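Local coordinates for protein probable serine protease HTRA3 (Homo sapiens, PDB 2P3W) that probably cleaves other proteins as a serine protease of the HtrA family, and here binds a phage-derived peptide sequence through its PDZ domain, at residues P17-V20 against D21-K24; G51-Q54 against D55-I59; R65-D69 against S70-Q74; V87-N91 against D92-F96. All coordinates share one frame; numbering follows the deposited sequence.

How the contacts relate
From the N terminus, contact 1 comes first, within helix 17-26; contact 2 turns the chain from helix 47-51 into strand 58-62; contact 3 joins strand 65-66 to helix 70-79; contact 4 closes the hairpin of strands 83-89 and 92-103. All four are local and follow in series, none enclosing or crossing another. Contacts 2 and 4 are the nearest pair, with centres about 8 Å apart and a salt bridge between Asp-57 and Arg-89. Contact 2 meets contact 3 through Ile-59 CG2 and Leu-67 CD1 at 3.7 Å. Strand 58-62 is the common element: it neighbours strands 65-66 and 83-89 in the sheet, and its Ile-58 touches Leu-23 of helix 17-26.

Contact 1: residues P17-V20 against D21-K24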
ATOM      1  N   PRO A  17      -7.285  19.811  11.406  1.00 22.76           N
ATOM      2  CA  PRO A  17      -7.433  20.056  12.846  1.00 23.85           C
ATOM      3  C   PRO A  17      -7.827  18.800  13.627  1.00 25.58           C
ATOM      4  O   PRO A  17      -7.322  18.583  14.730  1.00 24.36           O
ATOM      5  CB  PRO A  17      -8.542  21.105  12.910  1.00 24.83           C
ATOM      6  CG  PRO A  17      -8.475  21.797  11.605  1.00 24.51           C
ATOM      7  CD  PRO A  17      -8.049  20.780  10.600  1.00 25.03           C
ATOM      8  N   SER A  18      -8.699  17.976  13.038  1.00 23.78           N
ATOM      9  CA  SER A  18      -9.138  16.721  13.648  1.00 27.18           C
ATOM     10  C   SER A  18      -7.958  15.798  13.927  1.00 28.15           C
ATOM     11  O   SER A  18      -7.784  15.308  15.049  1.00 31.95           O
ATOM     12  CB  SER A  18     -10.133  16.008  12.727  1.00 30.63           C
ATOM     13  OG  SER A  18     -11.273  16.820  12.519  1.00 38.11           O
ATOM     14  N   LEU A  19      -7.149  15.577  12.895  1.00 27.58           N
ATOM     15  CA  LEU A  19      -5.950  14.775  13.020  1.00 24.03           C
ATOM     16  C   LEU A  19      -4.953  15.403  14.007  1.00 22.80           C
ATOM     17  O   LEU A  19      -4.344  14.692  14.808  1.00 29.01           O
ATOM     18  CB  LEU A  19      -5.327  14.552  11.620  1.00 26.25           C
ATOM     19  CG  LEU A  19      -4.163  13.578  11.471  1.00 25.28           C
ATOM     20  CD1 LEU A  19      -4.353  12.336  12.315  1.00 26.64           C
ATOM     21  CD2 LEU A  19      -3.975  13.209  10.013  1.00 23.85           C
ATOM     22  N   VAL A  20      -4.796  16.725  13.984  1.00 21.59           N
ATOM     23  CA  VAL A  20      -3.818  17.382  14.881  1.00 28.14           C
ATOM     24  C   VAL A  20      -4.175  17.100  16.345  1.00 31.82           C
ATOM     25  O   VAL A  20      -3.283  16.861  17.169  1.00 27.26           O
ATOM     26  CB  VAL A  20      -3.711  18.927  14.646  1.00 31.11           C
ATOM     27  CG1 VAL A  20      -2.805  19.585  15.700  1.00 32.66           C
ATOM     28  CG2 VAL A  20      -3.204  19.243  13.236  1.00 33.67           C
ATOM     29  N   ASP A  21      -5.475  17.115  16.655  1.00 34.50           N
ATOM     30  CA  ASP A  21      -5.955  16.785  18.001  1.00 36.39           C
ATOM     31  C   ASP A  21      -5.565  15.379  18.456  1.00 37.07           C
ATOM     32  O   ASP A  21      -5.146  15.199  19.602  1.00 38.40           O
ATOM     33  CB  ASP A  21      -7.482  16.945  18.102  1.00 39.77           C
ATOM     34  CG  ASP A  21      -7.912  18.390  18.181  1.00 40.48           C
ATOM     35  OD1 ASP A  21      -7.081  19.285  17.907  1.00 43.83           O
ATOM     36  OD2 ASP A  21      -9.085  18.631  18.525  1.00 44.47           O
ATOM     37  N   GLU A  22      -5.712  14.390  17.577  1.00 40.70           N
ATOM     38  CA  GLU A  22      -5.317  13.013  17.909  1.00 39.77           C
ATOM     39  C   GLU A  22      -3.821  12.934  18.165  1.00 38.49           C
ATOM     40  O   GLU A  22      -3.374  12.327  19.139  1.00 31.45           O
ATOM     41  CB  GLU A  22      -5.642  12.043  16.781  1.00 39.94           C
ATOM     42  CG  GLU A  22      -7.085  11.978  16.394  1.00 40.77           C
ATOM     43  CD  GLU A  22      -7.332  10.899  15.372  1.00 43.72           C
ATOM     44  OE1 GLU A  22      -6.429  10.056  15.177  1.00 44.66           O
ATOM     45  OE2 GLU A  22      -8.426  10.882  14.760  1.00 50.90           O
ATOM     46  N   LEU A  23      -3.053  13.552  17.272  1.00 38.87           N
ATOM     47  CA  LEU A  23      -1.598  13.532  17.387  1.00 38.65           C
ATOM     48  C   LEU A  23      -1.127  14.226  18.662  1.00 36.84           C
ATOM     49  O   LEU A  23      -0.194  13.750  19.304  1.00 37.32           O
ATOM     50  CB  LEU A  23      -0.951  14.178  16.157  1.00 37.47           C
ATOM     51  CG  LEU A  23      -1.293  13.539  14.807  1.00 37.32           C
ATOM     52  CD1 LEU A  23      -0.449  14.153  13.718  1.00 36.18           C
ATOM     53  CD2 LEU A  23      -1.106  12.032  14.842  1.00 38.88           C
ATOM     54  N   LYS A  24      -1.772  15.337  19.026  1.00 38.41           N
ATOM     55  CA  LYS A  24      -1.467  16.021  20.298  1.00 41.92           C
ATOM     56  C   LYS A  24      -1.732  15.110  21.491  1.00 42.44           C
ATOM     57  O   LYS A  24      -0.937  15.071  22.429  1.00 43.68           O
ATOM     58  CB  LYS A  24      -2.258  17.331  20.458  1.00 42.17           C
ATOM     59  CG  LYS A  24      -1.689  18.507  19.659  1.00 43.89           C
ATOM     60  CD  LYS A  24      -2.016  19.868  20.284  1.00 44.03           C
ATOM     61  CE  LYS A  24      -1.551  21.019  19.383  1.00 43.66           C
ATOM     62  NZ  LYS A  24      -1.310  22.279  20.134  1.00 44.51           N
TER
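Leu-19 and Leu-23 are joined twice, through the backbone and through their side chains. Of the backbone bonds, Leu-23 N to Leu-19 O is the straightest, with 170° at the hydrogen over 3.0 Å. Lys-24 N reaches Val-20 O at 2.8 Å, and Asp-21 N reaches Pro-17 O at 3.0 Å. The fourth, from Glu-22 N to Ser-18 O, is stretched to 3.4 Å and weak. This i to i+4 ladder marks the first turns of the alpha-helix 17-26, a surface helix of the PDZ domain that follows strand 10-14 and touches strand 37-42 through Leu-19 and Leu-23, both on Tyr-38. The apolar contacts run along the same spacing. A chi1 of -172° sets Leu-19 CG beside the carbonyl carbon, from where CD1 comes to 4.1 Å from Leu-23 CD2, the two side chains passing at a slant. On another side of the helix, Val-20 and Lys-24 lie alongside each other and point the same way: Val-20 CG1 touches Lys-24 CE at 4.1 Å, so the aliphatic part of the lysine, extended beyond CG, does the packing. Thr-16 OG1 bonds to Leu-19 N, and Asn-27 ND2 to Leu-23 O.

Contact 2: residues G51-Q54 against D55-I59; sequences GGIQ and DGDII
Asp-57 OD2 takes a hydrogen bond from Gln-54 N at 2.9 Å, nearly straight at the hydrogen (166°) yet arriving from above the carboxylate plane. The same two residues bound a type II beta turn, Gln-54 to Asp-57, which leads the chain into strand 58-62 of the PDZ sheet. Its closing bond runs the other way, from Asp-57 N to Gln-54 O at 3.1 Å. The residue pair is therefore bonded in both directions, once by backbone alone and once through the aspartate side chain, whose CG lies beside its own backbone N (chi1 -80°) and so turns back toward Gln-54. Glycine suits the third position of the turn: Gly-56 has phi 95°, where a CB would press on the preceding carbonyl O. Gly-52, also at positive phi, ends helix 47-51 in a Schellman motif just before the turn. The other carboxylate oxygen of Asp-57, OD1, forms a salt bridge with Arg-89 NE on strand 83-89, and Arg-89 NH2 also bonds Gly-52 O, so one arginine ties the helix end to the turn. Both oxygens of this buried carboxylate are thus engaged, which would probably favour its charged form. Ile-53 crosses the aspartate at a slant, its CG2 lying 3.7 Å from Asp-57 OD2.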
ATOM      1  N   GLY A  51      14.525   4.874   1.662  1.00 17.81           N
ATOM      2  CA  GLY A  51      15.016   6.234   1.870  1.00 17.67           C
ATOM      3  C   GLY A  51      14.963   6.729   3.297  1.00 20.16           C
ATOM      4  O   GLY A  51      15.572   7.772   3.602  1.00 23.27           O
ATOM      5  N   GLY A  52      14.258   6.005   4.171  1.00 18.71           N
ATOM      6  CA  GLY A  52      14.241   6.307   5.620  1.00 20.00           C
ATOM      7  C   GLY A  52      12.981   6.928   6.196  1.00 18.92           C
ATOM      8  O   GLY A  52      12.939   7.295   7.379  1.00 18.76           O
ATOM      9  N   ILE A  53      11.961   7.079   5.375  1.00 16.02           N
ATOM     10  CA  ILE A  53      10.690   7.596   5.851  1.00 16.85           C
ATOM     11  C   ILE A  53      10.012   6.534   6.740  1.00 19.95           C
ATOM     12  O   ILE A  53      10.139   5.324   6.500  1.00 17.61           O
ATOM     13  CB  ILE A  53       9.837   8.054   4.665  1.00 20.45           C
ATOM     14  CG1 ILE A  53      10.516   9.320   4.029  1.00 23.58           C
ATOM     15  CG2 ILE A  53       8.402   8.335   5.109  1.00 20.25           C
ATOM     16  CD1 ILE A  53       9.892   9.852   2.809  1.00 31.00           C
ATOM     17  N   GLN A  54       9.331   7.001   7.785  1.00 17.19           N
ATOM     18  CA  GLN A  54       8.733   6.139   8.806  1.00 17.33           C
ATOM     19  C   GLN A  54       7.305   6.572   9.084  1.00 16.69           C
ATOM     20  O   GLN A  54       6.965   7.750   8.947  1.00 16.85           O
ATOM     21  CB  GLN A  54       9.548   6.192  10.085  1.00 17.65           C
ATOM     22  CG  GLN A  54      10.909   5.539   9.916  1.00 19.95           C
ATOM     23  CD  GLN A  54      11.882   5.808  11.045  1.00 20.53           C
ATOM     24  OE1 GLN A  54      11.508   6.350  12.100  1.00 21.43           O
ATOM     25  NE2 GLN A  54      13.151   5.384  10.853  1.00 20.70           N
ATOM     26  N   ASP A  55       6.450   5.627   9.488  1.00 18.79           N
ATOM     27  CA  ASP A  55       5.086   6.042   9.796  1.00 21.02           C
ATOM     28  C   ASP A  55       5.079   7.018  10.981  1.00 16.23           C
ATOM     29  O   ASP A  55       5.944   6.995  11.870  1.00 17.17           O
ATOM     30  CB  ASP A  55       4.122   4.863   9.960  1.00 29.03           C
ATOM     31  CG  ASP A  55       4.604   3.835  10.936  1.00 34.88           C
ATOM     32  OD1 ASP A  55       5.123   4.209  12.006  1.00 36.35           O
ATOM     33  OD2 ASP A  55       4.424   2.642  10.646  1.00 35.82           O
ATOM     34  N   GLY A  56       4.144   7.951  10.930  1.00 18.73           N
ATOM     35  CA  GLY A  56       4.078   9.041  11.886  1.00 18.72           C
ATOM     36  C   GLY A  56       4.763  10.314  11.388  1.00 16.63           C
ATOM     37  O   GLY A  56       4.558  11.391  11.971  1.00 15.15           O
ATOM     38  N   ASP A  57       5.609  10.183  10.360  1.00 15.43           N
ATOM     39  CA  ASP A  57       6.321  11.322   9.772  1.00 15.02           C
ATOM     40  C   ASP A  57       5.307  12.286   9.191  1.00 17.05           C
ATOM     41  O   ASP A  57       4.243  11.871   8.722  1.00 16.27           O
ATOM     42  CB  ASP A  57       7.272  10.853   8.678  1.00 16.66           C
ATOM     43  CG  ASP A  57       8.567  10.292   9.204  1.00 14.12           C
ATOM     44  OD1 ASP A  57       8.800  10.306  10.431  1.00 18.32           O
ATOM     45  OD2 ASP A  57       9.382   9.884   8.341  1.00 17.17           O
ATOM     46  N   ILE A  58       5.582  13.580   9.255  1.00 14.68           N
ATOM     47  CA  ILE A  58       4.761  14.550   8.512  1.00 15.24           C
ATOM     48  C   ILE A  58       5.608  15.195   7.423  1.00 16.70           C
ATOM     49  O   ILE A  58       6.636  15.798   7.722  1.00 16.62           O
ATOM     50  CB  ILE A  58       4.153  15.617   9.450  1.00 12.68           C
ATOM     51  CG1 ILE A  58       3.250  14.973  10.509  1.00 17.18           C
ATOM     52  CG2 ILE A  58       3.336  16.651   8.653  1.00 17.23           C
ATOM     53  CD1 ILE A  58       2.897  15.837  11.698  1.00 18.31           C
ATOM     54  N   ILE A  59       5.147  15.113   6.179  1.00 15.68           N
ATOM     55  CA  ILE A  59       5.843  15.662   5.026  1.00 17.32           C
ATOM     56  C   ILE A  59       5.295  17.072   4.847  1.00 19.40           C
ATOM     57  O   ILE A  59       4.079  17.270   4.686  1.00 16.36           O
ATOM     58  CB  ILE A  59       5.651  14.787   3.753  1.00 18.79           C
ATOM     59  CG1 ILE A  59       6.124  13.339   4.014  1.00 17.94           C
ATOM     60  CG2 ILE A  59       6.395  15.402   2.583  1.00 22.60           C
ATOM     61  CD1 ILE A  59       5.762  12.365   2.948  1.00 22.04           C
TER

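Contact 3: residues R65-D69 against S70-Q74; sequences RPLVD and SSELQ
Leaving strand 65-66, the backbone stays extended through Leu-67, kinks at Val-68 (psi -18°), is extended again at Asp-69 and then turns helical, with Glu-72 N bonded to Asp-69 O at 3.0 Å. The Glu-72 side chain reaches back over this bend, CG turned from the carbonyl carbon (chi1 -64°). Its OE1 accepts two backbone hydrogen bonds: Val-68 N at 2.8 Å, almost in line with the C-O bond, and Asp-69 N at 3.2 Å, from above the carboxylate plane. A water links Glu-72 OE2 to Pro-66 O. Asp-69 OD1 is likewise gripped twice by Ser-71, through N at 3.1 Å and OG at 2.8 Å, the donors coming from opposite faces of the carboxylate plane. Leu-67 and Glu-72 run past each other in opposite directions, Leu-67 CD2 lying 3.6 Å from Glu-72 CB. Leu-67 CD1 also meets Leu-73 CD1 at 4.3 Å. Arg-110, in the phage-derived peptide at the C terminus of the second subunit, packs on Ser-70 and Ser-71, and its NE bonds Gln-74 OE1. Asp-69 as N-cap and Glu-72, bonded back to its N, make a capping box at the N-terminal end of helix 70-79, which flanks the peptide groove of PDZ domains.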
ATOM      1  N   ARG A  65       8.589  23.420  -1.990  1.00 22.07           N
ATOM      2  CA  ARG A  65       7.228  23.910  -2.027  1.00 20.34           C
ATOM      3  C   ARG A  65       6.415  23.382  -0.866  1.00 26.77           C
ATOM      4  O   ARG A  65       6.424  22.178  -0.603  1.00 23.07           O
ATOM      5  CB  ARG A  65       6.565  23.486  -3.320  1.00 26.79           C
ATOM      6  CG  ARG A  65       7.271  23.991  -4.547  1.00 28.45           C
ATOM      7  CD  ARG A  65       6.400  23.816  -5.758  1.00 26.81           C
ATOM      8  NE  ARG A  65       5.903  22.441  -5.825  1.00 30.63           N
ATOM      9  CZ  ARG A  65       6.569  21.411  -6.332  1.00 30.67           C
ATOM     10  NH1 ARG A  65       7.782  21.566  -6.854  1.00 30.28           N
ATOM     11  NH2 ARG A  65       6.001  20.215  -6.326  1.00 37.19           N
ATOM     12  N   PRO A  66       5.658  24.265  -0.196  1.00 24.79           N
ATOM     13  CA  PRO A  66       4.817  23.816   0.914  1.00 21.40           C
ATOM     14  C   PRO A  66       3.728  22.832   0.501  1.00 22.76           C
ATOM     15  O   PRO A  66       3.097  22.997  -0.544  1.00 23.16           O
ATOM     16  CB  PRO A  66       4.206  25.111   1.463  1.00 23.39           C
ATOM     17  CG  PRO A  66       4.401  26.127   0.420  1.00 25.69           C
ATOM     18  CD  PRO A  66       5.556  25.720  -0.426  1.00 24.39           C
ATOM     19  N   LEU A  67       3.526  21.808   1.326  1.00 19.95           N
ATOM     20  CA  LEU A  67       2.430  20.847   1.152  1.00 22.63           C
ATOM     21  C   LEU A  67       1.326  21.071   2.170  1.00 25.88           C
ATOM     22  O   LEU A  67       1.588  21.102   3.379  1.00 26.60           O
ATOM     23  CB  LEU A  67       2.957  19.419   1.279  1.00 23.15           C
ATOM     24  CG  LEU A  67       3.803  18.952   0.090  1.00 24.90           C
ATOM     25  CD1 LEU A  67       4.533  17.649   0.374  1.00 30.03           C
ATOM     26  CD2 LEU A  67       2.947  18.833  -1.142  1.00 25.69           C
ATOM     27  N   VAL A  68       0.101  21.254   1.679  1.00 22.43           N
ATOM     28  CA  VAL A  68      -1.070  21.374   2.555  1.00 22.50           C
ATOM     29  C   VAL A  68      -2.114  20.281   2.305  1.00 20.08           C
ATOM     30  O   VAL A  68      -2.968  20.059   3.151  1.00 20.76           O
ATOM     31  CB  VAL A  68      -1.717  22.772   2.463  1.00 25.46           C
ATOM     32  CG1 VAL A  68      -0.683  23.851   2.813  1.00 28.08           C
ATOM     33  CG2 VAL A  68      -2.318  23.028   1.070  1.00 25.05           C
ATOM     34  N   ASP A  69      -2.058  19.609   1.152  1.00 25.42           N
ATOM     35  CA  ASP A  69      -3.095  18.613   0.795  1.00 24.73           C
ATOM     36  C   ASP A  69      -2.493  17.437   0.069  1.00 18.69           C
ATOM     37  O   ASP A  69      -1.574  17.577  -0.728  1.00 19.28           O
ATOM     38  CB  ASP A  69      -4.178  19.243  -0.095  1.00 27.73           C
ATOM     39  CG  ASP A  69      -5.404  18.351  -0.248  1.00 30.09           C
ATOM     40  OD1 ASP A  69      -5.529  17.612  -1.257  1.00 31.21           O
ATOM     41  OD2 ASP A  69      -6.240  18.356   0.669  1.00 37.44           O
ATOM     42  N   SER A  70      -2.995  16.246   0.361  1.00 16.31           N
ATOM     43  CA  SER A  70      -2.444  15.032  -0.248  1.00 18.25           C
ATOM     44  C   SER A  70      -2.415  15.080  -1.790  1.00 17.28           C
ATOM     45  O   SER A  70      -1.471  14.561  -2.415  1.00 18.76           O
ATOM     46  CB  SER A  70      -3.189  13.806   0.265  1.00 21.13           C
ATOM     47  OG  SER A  70      -4.542  13.831  -0.138  1.00 34.32           O
ATOM     48  N   SER A  71      -3.398  15.723  -2.409  1.00 18.42           N
ATOM     49  CA  SER A  71      -3.432  15.831  -3.877  1.00 16.15           C
ATOM     50  C   SER A  71      -2.160  16.464  -4.449  1.00 15.50           C
ATOM     51  O   SER A  71      -1.745  16.148  -5.590  1.00 20.01           O
ATOM     52  CB  SER A  71      -4.659  16.629  -4.325  1.00 21.97           C
ATOM     53  OG  SER A  71      -4.604  17.978  -3.871  1.00 24.57           O
ATOM     54  N   GLU A  72      -1.544  17.364  -3.679  1.00 16.27           N
ATOM     55  CA  GLU A  72      -0.321  18.033  -4.124  1.00 19.64           C
ATOM     56  C   GLU A  72       0.830  17.050  -4.139  1.00 18.45           C
ATOM     57  O   GLU A  72       1.671  17.099  -5.031  1.00 19.55           O
ATOM     58  CB  GLU A  72       0.027  19.213  -3.209  1.00 16.98           C
ATOM     59  CG  GLU A  72      -1.007  20.327  -3.239  1.00 24.29           C
ATOM     60  CD  GLU A  72      -0.829  21.346  -2.136  1.00 23.52           C
ATOM     61  OE1 GLU A  72      -0.274  21.025  -1.073  1.00 24.36           O
ATOM     62  OE2 GLU A  72      -1.280  22.486  -2.332  1.00 27.91           O
ATOM     63  N   LEU A  73       0.884  16.139  -3.166  1.00 17.74           N
ATOM     64  CA  LEU A  73       1.971  15.154  -3.145  1.00 19.38           C
ATOM     65  C   LEU A  73       1.753  14.115  -4.261  1.00 17.01           C
ATOM     66  O   LEU A  73       2.693  13.688  -4.957  1.00 16.48           O
ATOM     67  CB  LEU A  73       2.084  14.482  -1.781  1.00 17.76           C
ATOM     68  CG  LEU A  73       3.228  13.461  -1.666  1.00 16.29           C
ATOM     69  CD1 LEU A  73       4.623  14.061  -2.000  1.00 20.68           C
ATOM     70  CD2 LEU A  73       3.174  12.890  -0.258  1.00 21.68           C
ATOM     71  N   GLN A  74       0.514  13.690  -4.429  1.00 17.81           N
ATOM     72  CA  GLN A  74       0.174  12.831  -5.575  1.00 19.01           C
ATOM     73  C   GLN A  74       0.690  13.443  -6.896  1.00 18.06           C
ATOM     74  O   GLN A  74       1.305  12.749  -7.718  1.00 18.06           O
ATOM     75  CB  GLN A  74      -1.338  12.626  -5.647  1.00 19.94           C
ATOM     76  CG  GLN A  74      -1.724  11.531  -6.612  1.00 27.03           C
ATOM     77  CD  GLN A  74      -3.218  11.368  -6.769  1.00 31.71           C
ATOM     78  OE1 GLN A  74      -4.000  11.794  -5.908  1.00 41.81           O
ATOM     79  NE2 GLN A  74      -3.632  10.757  -7.882  1.00 32.14           N
TER
HETATM   80  O   HOH W   1       0.716  24.315  -0.777  1.00 37.67           O

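Contact 4: residues V87-N91 against D92-F96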
ATOM      1  N   VAL A  87      10.628  16.627   6.176  1.00 16.43           N
ATOM      2  CA  VAL A  87       9.818  15.849   7.093  1.00 17.25           C
ATOM      3  C   VAL A  87      10.016  16.339   8.531  1.00 15.50           C
ATOM      4  O   VAL A  87      11.112  16.680   8.952  1.00 17.70           O
ATOM      5  CB  VAL A  87      10.212  14.347   7.003  1.00 18.38           C
ATOM      6  CG1 VAL A  87       9.838  13.569   8.264  1.00 21.59           C
ATOM      7  CG2 VAL A  87       9.649  13.699   5.716  1.00 21.66           C
ATOM      8  N   ARG A  88       8.913  16.386   9.265  1.00 12.62           N
ATOM      9  CA  ARG A  88       8.924  16.605  10.702  1.00 15.78           C
ATOM     10  C   ARG A  88       8.732  15.263  11.381  1.00 16.84           C
ATOM     11  O   ARG A  88       7.713  14.594  11.135  1.00 16.56           O
ATOM     12  CB  ARG A  88       7.769  17.514  11.111  1.00 21.04           C
ATOM     13  CG  ARG A  88       7.755  18.858  10.436  1.00 27.27           C
ATOM     14  CD  ARG A  88       8.842  19.751  10.954  1.00 35.19           C
ATOM     15  NE  ARG A  88       8.837  21.005  10.206  1.00 36.36           N
ATOM     16  CZ  ARG A  88       9.649  21.305   9.189  1.00 40.02           C
ATOM     17  NH1 ARG A  88      10.575  20.446   8.763  1.00 38.08           N
ATOM     18  NH2 ARG A  88       9.528  22.496   8.590  1.00 31.66           N
ATOM     19  N   ARG A  89       9.682  14.888  12.244  1.00 15.19           N
ATOM     20  CA  ARG A  89       9.608  13.654  13.024  1.00 15.56           C
ATOM     21  C   ARG A  89       9.812  13.996  14.491  1.00 16.30           C
ATOM     22  O   ARG A  89      10.919  14.199  14.913  1.00 16.55           O
ATOM     23  CB  ARG A  89      10.685  12.679  12.554  1.00 13.85           C
ATOM     24  CG  ARG A  89      10.660  11.319  13.288  1.00 13.49           C
ATOM     25  CD  ARG A  89      11.707  10.404  12.778  1.00 15.28           C
ATOM     26  NE  ARG A  89      11.424   9.990  11.398  1.00 15.45           N
ATOM     27  CZ  ARG A  89      12.297   9.356  10.610  1.00 18.02           C
ATOM     28  NH1 ARG A  89      13.519   9.077  11.041  1.00 18.20           N
ATOM     29  NH2 ARG A  89      11.957   9.037   9.377  1.00 18.28           N
ATOM     30  N   GLY A  90       8.733  14.098  15.256  1.00 15.55           N
ATOM     31  CA  GLY A  90       8.821  14.668  16.602  1.00 19.95           C
ATOM     32  C   GLY A  90       9.451  16.057  16.561  1.00 19.59           C
ATOM     33  O   GLY A  90       8.979  16.936  15.832  1.00 22.03           O
ATOM     34  N   ASN A  91      10.520  16.240  17.324  1.00 18.09           N
ATOM     35  CA  ASN A  91      11.250  17.511  17.351  1.00 18.97           C
ATOM     36  C   ASN A  91      12.347  17.604  16.296  1.00 19.54           C
ATOM     37  O   ASN A  91      13.082  18.592  16.260  1.00 21.05           O
ATOM     38  CB  ASN A  91      11.836  17.745  18.737  1.00 25.15           C
ATOM     39  CG  ASN A  91      10.757  17.882  19.798  1.00 30.02           C
ATOM     40  OD1 ASN A  91       9.865  18.724  19.678  1.00 34.10           O
ATOM     41  ND2 ASN A  91      10.813  17.032  20.825  1.00 32.56           N
ATOM     42  N   ASP A  92      12.472  16.586  15.443  1.00 14.96           N
ATOM     43  CA  ASP A  92      13.497  16.581  14.416  1.00 17.07           C
ATOM     44  C   ASP A  92      12.936  17.059  13.064  1.00 14.02           C
ATOM     45  O   ASP A  92      11.781  16.837  12.747  1.00 19.18           O
ATOM     46  CB  ASP A  92      14.099  15.181  14.263  1.00 19.74           C
ATOM     47  CG  ASP A  92      14.993  14.792  15.437  1.00 27.58           C
ATOM     48  OD1 ASP A  92      15.319  15.656  16.278  1.00 32.37           O
ATOM     49  OD2 ASP A  92      15.374  13.607  15.497  1.00 37.37           O
ATOM     50  N   ASP A  93      13.799  17.722  12.312  1.00 13.87           N
ATOM     51  CA  ASP A  93      13.532  18.254  10.973  1.00 13.60           C
ATOM     52  C   ASP A  93      14.513  17.526  10.055  1.00 16.41           C
ATOM     53  O   ASP A  93      15.741  17.622  10.248  1.00 18.00           O
ATOM     54  CB  ASP A  93      13.798  19.749  11.044  1.00 16.59           C
ATOM     55  CG  ASP A  93      13.576  20.513   9.726  1.00 18.33           C
ATOM     56  OD1 ASP A  93      13.144  19.919   8.716  1.00 27.43           O
ATOM     57  OD2 ASP A  93      13.839  21.764   9.766  1.00 20.30           O
ATOM     58  N   LEU A  94      13.982  16.786   9.091  1.00 14.50           N
ATOM     59  CA  LEU A  94      14.777  15.901   8.257  1.00 13.48           C
ATOM     60  C   LEU A  94      14.554  16.161   6.774  1.00 18.44           C
ATOM     61  O   LEU A  94      13.448  16.527   6.372  1.00 16.92           O
ATOM     62  CB  LEU A  94      14.395  14.449   8.566  1.00 17.68           C
ATOM     63  CG  LEU A  94      14.645  13.976   9.998  1.00 16.71           C
ATOM     64  CD1 LEU A  94      13.922  12.651  10.225  1.00 19.79           C
ATOM     65  CD2 LEU A  94      16.092  13.833  10.282  1.00 20.24           C
ATOM     66  N   LEU A  95      15.588  15.933   5.968  1.00 16.38           N
ATOM     67  CA  LEU A  95      15.479  15.995   4.495  1.00 15.94           C
ATOM     68  C   LEU A  95      15.811  14.641   3.857  1.00 16.67           C
ATOM     69  O   LEU A  95      16.827  14.040   4.179  1.00 16.69           O
ATOM     70  CB  LEU A  95      16.390  17.083   3.911  1.00 17.03           C
ATOM     71  CG  LEU A  95      16.307  17.396   2.403  1.00 17.89           C
ATOM     72  CD1 LEU A  95      14.901  17.839   1.991  1.00 23.55           C
ATOM     73  CD2 LEU A  95      17.291  18.450   2.021  1.00 16.99           C
ATOM     74  N   PHE A  96      14.925  14.163   2.973  1.00 15.57           N
ATOM     75  CA  PHE A  96      15.083  12.876   2.278  1.00 18.13           C
ATOM     76  C   PHE A  96      15.051  13.142   0.765  1.00 17.38           C
ATOM     77  O   PHE A  96      14.429  14.089   0.323  1.00 20.71           O
ATOM     78  CB  PHE A  96      13.952  11.907   2.618  1.00 19.42           C
ATOM     79  CG  PHE A  96      13.888  11.517   4.068  1.00 20.07           C
ATOM     80  CD1 PHE A  96      14.748  10.580   4.578  1.00 24.87           C
ATOM     81  CD2 PHE A  96      13.009  12.152   4.932  1.00 21.35           C
ATOM     82  CE1 PHE A  96      14.728  10.238   5.936  1.00 25.75           C
ATOM     83  CE2 PHE A  96      12.970  11.799   6.288  1.00 22.10           C
ATOM     84  CZ  PHE A  96      13.828  10.841   6.781  1.00 21.81           C
TER
HETATM   85  O   HOH W   2      10.101  18.877  14.185  1.00 28.26           O
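Arg-89 and Leu-94 lie on one face of a beta hairpin whose strands, 83-89 and 92-103, are joined by a type II' turn from Arg-89 to Asp-92 within the PDZ sheet. Arg-89 starts out straight, CG pointing opposite to the backbone N (chi1 -178°), and its chain bends only at chi3. Its CB lies 4.0 Å from Leu-94 CD1, and CD is almost as near. Leu-94 CD1 then sits over one face of the guanidinium, off-centre, 3.7 Å from Arg-89 NH1. Asp-57 and Gly-52 hold the guanidinium by its polar atoms, and Arg-89 NH2 comes within 3.7 Å of Phe-96 CZ, the guanidinium and ring planes 38° apart. The Phe-96 ring is met at its edge by Val-87: Val-87 CG2 lies 3.8 Å from Phe-96 CD2. Between the strands, the hydrogen-bonded pairs Val-87 with Leu-94 and Arg-89 with Asp-92 each exchange two backbone bonds, and Arg-89 N to Asp-92 O measures 2.9 Å. Gly-90 takes the positive phi (55°) of the turn, and a water links its O to Asp-92 O. On the other face, Arg-88 and Asp-93 form a non-hydrogen-bonded pair, their side chains alongside and a salt bridge joining Arg-88 NH1 to Asp-93 OD1 at 2.6 Å.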